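Local coordinates for protein Lmaj004091aaa (Leishmania major, PDB 1XTP) that probably transfers methyl groups from S-adenosyl-L-methionine to the N-terminal amino group of proteins that begin with an X-Pro-Lys sequence, at residues P189-S200 / L214-N226. Residues are numbered along the deposited sequence; the frame is centred on the assembly and turned at random.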
loop_
_atom_site.group_PDB
_atom_site.type_symbol
_atom_site.label_atom_id
_atom_site.label_comp_id
_atom_site.label_asym_id
_atom_site.label_seq_id
_atom_site.Cartn_x
_atom_site.Cartn_y
_atom_site.Cartn_z
ATOM N N PRO A 189 0.252 -6.667 20.265
ATOM C CA PRO A 189 1.687 -6.899 20.492
ATOM C C PRO A 189 2.354 -7.905 19.531
ATOM O O PRO A 189 3.554 -7.805 19.285
ATOM C CB PRO A 189 1.735 -7.390 21.955
ATOM C CG PRO A 189 0.469 -6.807 22.573
ATOM C CD PRO A 189 -0.548 -6.924 21.477
ATOM N N ASN A 190 1.587 -8.851 18.990
ATOM C CA ASN A 190 2.102 -9.796 18.002
ATOM C C ASN A 190 1.733 -9.397 16.573
ATOM O O ASN A 190 1.684 -10.229 15.663
ATOM C CB ASN A 190 1.578 -11.195 18.314
ATOM C CG ASN A 190 1.978 -11.663 19.688
ATOM O OD1 ASN A 190 2.952 -11.165 20.257
ATOM N ND2 ASN A 190 1.217 -12.606 20.245
ATOM N N GLY A 191 1.472 -8.117 16.365
ATOM C CA GLY A 191 1.036 -7.674 15.062
ATOM C C GLY A 191 2.156 -7.079 14.226
ATOM O O GLY A 191 3.150 -6.592 14.745
ATOM N N TYR A 192 1.973 -7.115 12.912
ATOM C CA TYR A 192 2.869 -6.450 11.984
ATOM C C TYR A 192 2.044 -5.734 10.921
ATOM O O TYR A 192 0.939 -6.181 10.569
ATOM C CB TYR A 192 3.726 -7.475 11.265
ATOM C CG TYR A 192 4.766 -8.211 12.074
ATOM C CD1 TYR A 192 4.452 -9.383 12.752
ATOM C CD2 TYR A 192 6.083 -7.793 12.082
ATOM C CE1 TYR A 192 5.420 -10.080 13.470
ATOM C CE2 TYR A 192 7.063 -8.504 12.793
ATOM C CZ TYR A 192 6.725 -9.641 13.471
ATOM O OH TYR A 192 7.692 -10.352 14.160
ATOM N N ILE A 193 2.577 -4.628 10.413
ATOM C CA ILE A 193 2.129 -4.099 9.116
ATOM C C ILE A 193 2.840 -4.888 8.036
ATOM O O ILE A 193 4.055 -4.936 8.012
ATOM C CB ILE A 193 2.459 -2.610 8.911
ATOM C CG1 ILE A 193 1.718 -1.739 9.916
ATOM C CG2 ILE A 193 2.035 -2.160 7.533
ATOM C CD1 ILE A 193 2.363 -0.400 10.147
ATOM N N PHE A 194 2.083 -5.507 7.140
ATOM C CA PHE A 194 2.664 -6.082 5.943
ATOM C C PHE A 194 2.520 -5.084 4.772
ATOM O O PHE A 194 1.435 -4.902 4.230
ATOM C CB PHE A 194 1.987 -7.393 5.618
ATOM C CG PHE A 194 2.471 -8.036 4.351
ATOM C CD1 PHE A 194 3.717 -8.653 4.294
ATOM C CD2 PHE A 194 1.659 -8.068 3.223
ATOM C CE1 PHE A 194 4.142 -9.276 3.126
ATOM C CE2 PHE A 194 2.083 -8.695 2.057
ATOM C CZ PHE A 194 3.332 -9.299 2.013
ATOM N N PHE A 195 3.634 -4.466 4.387
ATOM C CA PHE A 195 3.651 -3.448 3.338
ATOM C C PHE A 195 4.337 -4.004 2.100
ATOM O O PHE A 195 5.512 -4.346 2.146
ATOM C CB PHE A 195 4.366 -2.197 3.850
ATOM C CG PHE A 195 4.526 -1.104 2.815
ATOM C CD1 PHE A 195 3.479 -0.754 1.965
ATOM C CD2 PHE A 195 5.723 -0.398 2.726
ATOM C CE1 PHE A 195 3.633 0.268 1.038
ATOM C CE2 PHE A 195 5.891 0.617 1.812
ATOM C CZ PHE A 195 4.841 0.968 0.970
ATOM N N LYS A 196 3.581 -4.132 1.008
ATOM C CA LYS A 196 4.094 -4.678 -0.250
ATOM C C LYS A 196 3.837 -3.691 -1.373
ATOM O O LYS A 196 2.700 -3.336 -1.639
ATOM C CB LYS A 196 3.432 -6.015 -0.589
ATOM C CG LYS A 196 4.192 -6.848 -1.626
ATOM C CD LYS A 196 3.756 -8.320 -1.573
ATOM C CE LYS A 196 4.557 -9.211 -2.512
ATOM N NZ LYS A 196 3.991 -10.584 -2.583
ATOM N N GLU A 197 4.900 -3.282 -2.057
ATOM C CA GLU A 197 4.795 -2.196 -3.013
ATOM C C GLU A 197 5.910 -2.227 -4.053
ATOM O O GLU A 197 7.004 -2.762 -3.799
ATOM C CB GLU A 197 4.860 -0.852 -2.274
ATOM C CG GLU A 197 4.313 0.303 -3.086
ATOM C CD GLU A 197 3.000 -0.053 -3.768
ATOM O OE1 GLU A 197 1.951 -0.075 -3.067
ATOM O OE2 GLU A 197 3.031 -0.297 -5.000
ATOM N N ASN A 198 5.616 -1.618 -5.204
ATOM C CA ASN A 198 6.601 -1.323 -6.215
ATOM C C ASN A 198 7.656 -0.351 -5.671
ATOM O O ASN A 198 7.346 0.583 -4.932
ATOM C CB ASN A 198 5.938 -0.749 -7.470
ATOM C CG ASN A 198 5.059 -1.773 -8.204
ATOM O OD1 ASN A 198 5.073 -2.964 -7.907
ATOM N ND2 ASN A 198 4.327 -1.300 -9.202
ATOM N N CYS A 199 8.899 -0.594 -6.057
ATOM C CA CYS A 199 10.054 0.111 -5.544
ATOM C C CYS A 199 10.870 0.636 -6.732
ATOM O O CYS A 199 11.194 -0.134 -7.637
ATOM C CB CYS A 199 10.871 -0.909 -4.760
ATOM S SG CYS A 199 11.679 -0.269 -3.372
ATOM N N SER A 200 11.191 1.931 -6.748
ATOM C CA SER A 200 12.031 2.500 -7.817
ATOM C C SER A 200 13.391 1.809 -7.838
ATOM O O SER A 200 13.980 1.568 -6.777
ATOM C CB SER A 200 12.217 4.011 -7.636
ATOM O OG SER A 200 11.014 4.727 -7.892
ATOM N N LEU A 214 2.188 7.729 -6.817
ATOM C CA LEU A 214 3.621 7.728 -7.101
ATOM C C LEU A 214 4.347 6.493 -6.574
ATOM O O LEU A 214 3.969 5.895 -5.564
ATOM C CB LEU A 214 4.307 9.018 -6.618
ATOM C CG LEU A 214 4.766 9.002 -5.171
ATOM C CD1 LEU A 214 5.639 10.194 -4.843
ATOM C CD2 LEU A 214 3.539 8.941 -4.272
ATOM N N THR A 215 5.392 6.133 -7.296
ATOM C CA THR A 215 6.286 5.059 -6.925
ATOM C C THR A 215 7.485 5.708 -6.276
ATOM O O THR A 215 8.020 6.705 -6.788
ATOM C CB THR A 215 6.733 4.289 -8.165
ATOM O OG1 THR A 215 5.570 3.795 -8.825
ATOM C CG2 THR A 215 7.671 3.107 -7.816
ATOM N N ARG A 216 7.888 5.151 -5.144
ATOM C CA ARG A 216 8.967 5.703 -4.362
ATOM C C ARG A 216 10.095 4.684 -4.263
ATOM O O ARG A 216 9.886 3.490 -4.499
ATOM C CB ARG A 216 8.471 6.021 -2.957
ATOM C CG ARG A 216 7.280 6.954 -2.869
ATOM C CD ARG A 216 6.882 7.086 -1.379
ATOM N NE ARG A 216 5.834 8.069 -1.073
ATOM C CZ ARG A 216 4.529 7.797 -0.979
ATOM N NH1 ARG A 216 4.045 6.592 -1.258
ATOM N NH2 ARG A 216 3.683 8.753 -0.661
ATOM N N SER A 217 11.285 5.166 -3.900
ATOM C CA SER A 217 12.442 4.302 -3.656
ATOM C C SER A 217 12.420 3.737 -2.237
ATOM O O SER A 217 11.765 4.277 -1.336
ATOM C CB SER A 217 13.733 5.084 -3.850
ATOM O OG SER A 217 13.809 6.145 -2.904
ATOM N N ASP A 218 13.160 2.651 -2.046
ATOM C CA ASP A 218 13.376 2.086 -0.719
ATOM C C ASP A 218 13.835 3.127 0.327
ATOM O O ASP A 218 13.400 3.101 1.478
ATOM C CB ASP A 218 14.448 0.982 -0.807
ATOM C CG ASP A 218 14.708 0.354 0.519
ATOM O OD1 ASP A 218 13.784 -0.310 1.012
ATOM O OD2 ASP A 218 15.801 0.546 1.083
ATOM N N ILE A 219 14.758 3.999 -0.071
ATOM C CA ILE A 219 15.266 5.067 0.803
ATOM C C ILE A 219 14.150 6.060 1.138
ATOM O O ILE A 219 14.039 6.526 2.268
ATOM C CB ILE A 219 16.494 5.757 0.147
ATOM C CG1 ILE A 219 17.711 4.870 0.378
ATOM C CG2 ILE A 219 16.773 7.156 0.725
ATOM C CD1 ILE A 219 18.984 5.405 -0.201
ATOM N N HIS A 220 13.300 6.333 0.154
ATOM C CA HIS A 220 12.128 7.203 0.340
ATOM C C HIS A 220 11.153 6.562 1.344
ATOM O O HIS A 220 10.754 7.209 2.308
ATOM C CB HIS A 220 11.482 7.462 -1.022
ATOM C CG HIS A 220 10.475 8.567 -1.044
ATOM N ND1 HIS A 220 10.062 9.155 -2.220
ATOM C CD2 HIS A 220 9.774 9.170 -0.051
ATOM C CE1 HIS A 220 9.160 10.083 -1.947
ATOM N NE2 HIS A 220 8.971 10.116 -0.638
ATOM N N TYR A 221 10.799 5.293 1.151
ATOM C CA TYR A 221 9.949 4.559 2.131
ATOM C C TYR A 221 10.492 4.614 3.573
ATOM O O TYR A 221 9.752 4.821 4.537
ATOM C CB TYR A 221 9.770 3.074 1.725
ATOM C CG TYR A 221 8.953 2.887 0.476
ATOM C CD1 TYR A 221 7.677 3.458 0.365
ATOM C CD2 TYR A 221 9.452 2.181 -0.617
ATOM C CE1 TYR A 221 6.927 3.310 -0.789
ATOM C CE2 TYR A 221 8.705 2.030 -1.786
ATOM C CZ TYR A 221 7.438 2.603 -1.870
ATOM O OH TYR A 221 6.662 2.464 -3.012
ATOM N N LYS A 222 11.793 4.419 3.691
ATOM C CA LYS A 222 12.460 4.328 4.989
ATOM C C LYS A 222 12.528 5.677 5.689
ATOM O O LYS A 222 12.438 5.758 6.927
ATOM C CB LYS A 222 13.849 3.706 4.806
ATOM C CG LYS A 222 13.753 2.198 4.632
ATOM C CD LYS A 222 14.980 1.596 4.034
ATOM C CE LYS A 222 14.978 0.083 4.266
ATOM N NZ LYS A 222 16.061 -0.630 3.549
ATOM N N ARG A 223 12.681 6.734 4.891
ATOM C CA ARG A 223 12.540 8.092 5.396
ATOM C C ARG A 223 11.158 8.231 6.022
ATOM O O ARG A 223 11.024 8.701 7.155
ATOM C CB ARG A 223 12.737 9.105 4.272
ATOM C CG ARG A 223 12.895 10.540 4.742
ATOM C CD ARG A 223 13.325 11.488 3.605
ATOM N NE ARG A 223 14.714 11.260 3.179
ATOM C CZ ARG A 223 15.395 12.042 2.345
ATOM N NH1 ARG A 223 14.833 13.117 1.817
ATOM N NH2 ARG A 223 16.647 11.735 2.044
ATOM N N LEU A 224 10.133 7.764 5.303
ATOM C CA LEU A 224 8.756 7.858 5.790
ATOM C C LEU A 224 8.544 6.946 7.010
ATOM O O LEU A 224 7.885 7.351 7.951
ATOM C CB LEU A 224 7.737 7.559 4.671
ATOM C CG LEU A 224 7.834 8.422 3.410
ATOM C CD1 LEU A 224 7.000 7.871 2.262
ATOM C CD2 LEU A 224 7.427 9.858 3.723
ATOM N N PHE A 225 9.112 5.738 7.014
ATOM C CA PHE A 225 8.987 4.869 8.182
ATOM C C PHE A 225 9.594 5.515 9.418
ATOM O O PHE A 225 9.044 5.423 10.504
ATOM C CB PHE A 225 9.699 3.521 8.000
ATOM C CG PHE A 225 9.203 2.706 6.851
ATOM C CD1 PHE A 225 7.884 2.775 6.427
ATOM C CD2 PHE A 225 10.066 1.826 6.213
ATOM C CE1 PHE A 225 7.449 1.988 5.331
ATOM C CE2 PHE A 225 9.641 1.043 5.150
ATOM C CZ PHE A 225 8.337 1.139 4.705
ATOM N N ASN A 226 10.761 6.119 9.249
ATOM C CA ASN A 226 11.437 6.755 10.364
ATOM C C ASN A 226 10.570 7.877 10.938
ATOM O O ASN A 226 10.365 7.969 12.142
ATOM C CB ASN A 226 12.793 7.289 9.925
ATOM C CG ASN A 226 13.551 7.935 11.069
ATOM O OD1 ASN A 226 13.665 9.159 11.131
ATOM N ND2 ASN A 226 14.042 7.115 12.002
HETATM O O HOH W 1 4.469 1.366 -9.821
HETATM O O HOH W 2 14.881 1.753 -4.262
#
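Helix packing against one side of the central sheet of a Rossmann-like, SAM-dependent methyltransferase is illustrated by F195 and Y221, where the start of helix 218-228 covers strand 191-198. The edge of the F195 ring meets a face of Y221, a T-shaped pair with centroids 5.2 Å apart and planes at 80°; R216 CB lies over the opposite face, so the phenol is sandwiched. With CG anti to the backbone N (chi1 176°), the F195 ring extends toward Y221 and F225. One helical turn beyond Y221, F225 completes the aromatic cluster: its CZ comes within 3.6 Å of F195 CD2, rim to rim, with neither ring over the other's face.

The polar end of Y221 is tied to the place where the strand gives out. Y221 OH donates to N198 O at 2.8 Å, almost straight down the carbonyl bond, while E197 CG packs beside the same hydroxyl oxygen. C199 SG lies at the Y221 ring edge, a sulfur-aromatic contact, 3.5 Å from D218 N in the first turn of the helix.

Strand 191-198 is the fifth in the order across the seven-stranded sheet, between strands 159-165 and 248-253, and E197, at its C-terminal end, has its side chain about 8 Å from the bound S-adenosyl-L-homoselenocysteine. Just past that end, S200 N donates to R216 O at 3.0 Å, coming from above the carbonyl plane. T215 CG2 packs alongside S200 OG, whose polar partner is R204 O. S217 OG N-caps the helix by accepting from H220 N. Two waters extend the join: one links T215 OG1 with ND2 of N198, a side chain whose main polar partner is W166, and the other accepts from D218 N and donates to S200 O.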